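Local coordinates for engineered Protein OR366 (Synthetic construct, PDB 4RZP) that is a designed all-helical protein with armadillo-like repeats, stacked into a solenoid, and has no established biological activity, at residues Asp56-Gln61 and Asp99-Gln104. Sequence-based numbering, arbitrary orientation.
Sequences DDSKVQ and DSKVQQ
Two flat groups sit here, and neither is stacked on by the facing segment. The D99 carboxylate is met at its edge: OD2 takes the S58 hydroxyl with its syn lone pair, OG to OD2 2.8 Å, and S58 approaches neither face. The Q61 amide takes no part in the contact; its NE2 bonds the L53 carbonyl, and its OE1 receives a weak bond from the backbone N of D57.

S58 is gripped twice. OG, anti to its own backbone N (chi1 -173°), donates to D99 and accepts from K101, whose NZ lies 2.8 Å away. K101 gets there with CG in the crowded position (chi1 60°), an extended chain and a bend at chi4 (-58°), which leaves NZ only a long salt bridge, 3.9 Å, to D99 OD1. Deeper in, V102 CG2 rests on Q61 CB at 3.8 Å and lies 3.4 Å from S58 O, with L94 of helix 87-94 touching both side chains.

An alanine at S58 has no hydroxyl, so both hydrogen bonds across the segments would go, and the K101 ammonium and D99 carboxylate would probably be held less firmly against segment 56-61.

The serine-aspartate pairing recurs along the armadillo-like solenoid: S100 OG bonds D141 OD2, and D57 OD2 bonds S16 OG weakly. The hydroxyl is a neutral link between segments of successive repeats, and the nearby ammonium is likely to favour a charged carboxylate.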
ATOM      1  N   ASP A  56      13.379   6.848 -15.355  1.00 77.04           N
ATOM      2  CA  ASP A  56      12.655   5.765 -16.050  1.00 66.06           C
ATOM      3  C   ASP A  56      13.575   4.554 -16.207  1.00 54.25           C
ATOM      4  O   ASP A  56      14.075   4.257 -17.296  1.00 49.22           O
ATOM      5  CB  ASP A  56      12.100   6.216 -17.413  1.00 63.95           C
ATOM      6  CG  ASP A  56      10.717   5.600 -17.722  1.00 73.12           C
ATOM      7  OD1 ASP A  56       9.905   5.481 -16.772  1.00 88.23           O
ATOM      8  OD2 ASP A  56      10.430   5.259 -18.900  1.00 58.96           O
ATOM      9  N   ASP A  57      13.781   3.872 -15.085  1.00 49.09           N
ATOM     10  CA  ASP A  57      14.650   2.721 -15.012  1.00 47.52           C
ATOM     11  C   ASP A  57      14.019   1.743 -14.041  1.00 44.18           C
ATOM     12  O   ASP A  57      14.284   1.776 -12.839  1.00 47.67           O
ATOM     13  CB  ASP A  57      16.055   3.130 -14.566  1.00 58.11           C
ATOM     14  CG  ASP A  57      17.064   2.006 -14.691  1.00 68.52           C
ATOM     15  OD1 ASP A  57      16.642   0.843 -14.915  1.00 71.14           O
ATOM     16  OD2 ASP A  57      18.280   2.288 -14.526  1.00 70.61           O
ATOM     17  N   SER A  58      13.166   0.892 -14.594  1.00 40.41           N
ATOM     18  CA  SER A  58      12.378  -0.069 -13.854  1.00 43.43           C
ATOM     19  C   SER A  58      13.057  -0.642 -12.607  1.00 50.71           C
ATOM     20  O   SER A  58      12.504  -0.582 -11.503  1.00 62.74           O
ATOM     21  CB  SER A  58      11.995  -1.202 -14.788  1.00 54.15           C
ATOM     22  OG  SER A  58      11.102  -2.077 -14.149  1.00 63.95           O
ATOM     23  N   LYS A  59      14.263  -1.176 -12.781  1.00 52.62           N
ATOM     24  CA  LYS A  59      14.963  -1.819 -11.670  1.00 54.90           C
ATOM     25  C   LYS A  59      15.331  -0.789 -10.603  1.00 62.17           C
ATOM     26  O   LYS A  59      15.212  -1.061  -9.405  1.00 59.08           O
ATOM     27  CB  LYS A  59      16.210  -2.583 -12.158  1.00 46.13           C
ATOM     28  CG  LYS A  59      17.249  -1.755 -12.911  1.00 49.04           C
ATOM     29  CD  LYS A  59      18.539  -2.584 -13.171  1.00 50.24           C
ATOM     30  CE  LYS A  59      19.580  -1.809 -13.980  1.00 46.34           C
ATOM     31  NZ  LYS A  59      19.050  -1.409 -15.340  1.00 46.16           N
ATOM     32  N   VAL A  60      15.745   0.402 -11.022  1.00 66.17           N
ATOM     33  CA  VAL A  60      16.064   1.442 -10.046  1.00 64.22           C
ATOM     34  C   VAL A  60      14.835   1.859  -9.259  1.00 51.49           C
ATOM     35  O   VAL A  60      14.821   1.749  -8.046  1.00 44.39           O
ATOM     36  CB  VAL A  60      16.687   2.667 -10.700  1.00 60.35           C
ATOM     37  CG1 VAL A  60      16.741   3.833  -9.703  1.00 48.14           C
ATOM     38  CG2 VAL A  60      18.084   2.301 -11.202  1.00 57.99           C
ATOM     39  N   GLN A  61      13.805   2.325  -9.945  1.00 46.10           N
ATOM     40  CA  GLN A  61      12.538   2.581  -9.282  1.00 44.45           C
ATOM     41  C   GLN A  61      12.131   1.484  -8.286  1.00 44.42           C
ATOM     42  O   GLN A  61      11.777   1.784  -7.145  1.00 48.93           O
ATOM     43  CB  GLN A  61      11.450   2.771 -10.329  1.00 42.26           C
ATOM     44  CG  GLN A  61      11.519   4.118 -10.960  1.00 40.35           C
ATOM     45  CD  GLN A  61      10.835   4.140 -12.282  1.00 50.72           C
ATOM     46  OE1 GLN A  61      11.145   3.324 -13.145  1.00 63.47           O
ATOM     47  NE2 GLN A  61       9.942   5.103 -12.489  1.00 55.54           N
ATOM     48  N   ASP A  99       4.174  -1.401 -15.031  1.00 60.90           N
ATOM     49  CA  ASP A  99       5.418  -2.024 -14.668  1.00 63.26           C
ATOM     50  C   ASP A  99       5.099  -2.849 -13.431  1.00 68.16           C
ATOM     51  O   ASP A  99       4.951  -2.297 -12.334  1.00 78.01           O
ATOM     52  CB  ASP A  99       6.483  -0.972 -14.370  1.00 57.53           C
ATOM     53  CG  ASP A  99       7.872  -1.519 -14.445  1.00 57.65           C
ATOM     54  OD1 ASP A  99       8.069  -2.681 -14.038  1.00 63.92           O
ATOM     55  OD2 ASP A  99       8.780  -0.757 -14.839  1.00 62.03           O
ATOM     56  N   SER A 100       4.970  -4.155 -13.611  1.00 61.71           N
ATOM     57  CA  SER A 100       4.536  -5.039 -12.534  1.00 62.47           C
ATOM     58  C   SER A 100       5.282  -4.783 -11.219  1.00 63.06           C
ATOM     59  O   SER A 100       4.692  -4.348 -10.231  1.00 70.64           O
ATOM     60  CB  SER A 100       4.709  -6.501 -12.955  1.00 65.98           C
ATOM     61  OG  SER A 100       4.120  -7.376 -12.014  1.00 60.02           O
ATOM     62  N   LYS A 101       6.582  -5.027 -11.209  1.00 62.33           N
ATOM     63  CA  LYS A 101       7.326  -4.940  -9.963  1.00 60.99           C
ATOM     64  C   LYS A 101       7.365  -3.519  -9.399  1.00 61.44           C
ATOM     65  O   LYS A 101       7.534  -3.349  -8.197  1.00 54.23           O
ATOM     66  CB  LYS A 101       8.750  -5.475 -10.153  1.00 56.68           C
ATOM     67  CG  LYS A 101       9.579  -4.739 -11.195  1.00 61.81           C
ATOM     68  CD  LYS A 101      11.030  -5.219 -11.153  1.00 62.63           C
ATOM     69  CE  LYS A 101      11.912  -4.514 -12.173  1.00 56.05           C
ATOM     70  NZ  LYS A 101      11.344  -4.746 -13.524  1.00 50.89           N
ATOM     71  N   VAL A 102       7.195  -2.507 -10.245  1.00 66.55           N
ATOM     72  CA  VAL A 102       7.253  -1.129  -9.759  1.00 62.70           C
ATOM     73  C   VAL A 102       5.914  -0.703  -9.195  1.00 55.27           C
ATOM     74  O   VAL A 102       5.854  -0.109  -8.118  1.00 61.92           O
ATOM     75  CB  VAL A 102       7.695  -0.151 -10.848  1.00 68.60           C
ATOM     76  CG1 VAL A 102       7.330   1.274 -10.476  1.00 68.35           C
ATOM     77  CG2 VAL A 102       9.199  -0.267 -11.051  1.00 66.59           C
ATOM     78  N   GLN A 103       4.833  -1.023  -9.892  1.00 51.34           N
ATOM     79  CA  GLN A 103       3.510  -0.806  -9.297  1.00 53.04           C
ATOM     80  C   GLN A 103       3.411  -1.528  -7.942  1.00 56.22           C
ATOM     81  O   GLN A 103       2.882  -0.993  -6.967  1.00 54.10           O
ATOM     82  CB  GLN A 103       2.404  -1.281 -10.235  1.00 49.52           C
ATOM     83  CG  GLN A 103       2.276  -0.429 -11.493  1.00 50.70           C
ATOM     84  CD  GLN A 103       1.392  -1.078 -12.532  1.00 49.80           C
ATOM     85  OE1 GLN A 103       1.530  -2.269 -12.807  1.00 48.56           O
ATOM     86  NE2 GLN A 103       0.495  -0.297 -13.135  1.00 53.96           N
ATOM     87  N   GLN A 104       3.958  -2.734  -7.884  1.00 50.73           N
ATOM     88  CA  GLN A 104       3.930  -3.527  -6.671  1.00 41.22           C
ATOM     89  C   GLN A 104       4.602  -2.857  -5.480  1.00 49.65           C
ATOM     90  O   GLN A 104       4.026  -2.815  -4.402  1.00 57.00           O
ATOM     91  CB  GLN A 104       4.587  -4.868  -6.935  1.00 52.57           C
ATOM     92  CG  GLN A 104       3.771  -6.048  -6.456  1.00 69.00           C
ATOM     93  CD  GLN A 104       4.527  -7.352  -6.578  1.00 73.87           C
ATOM     94  OE1 GLN A 104       5.046  -7.696  -7.653  1.00 70.53           O
ATOM     95  NE2 GLN A 104       4.587  -8.096  -5.477  1.00 76.04           N
TER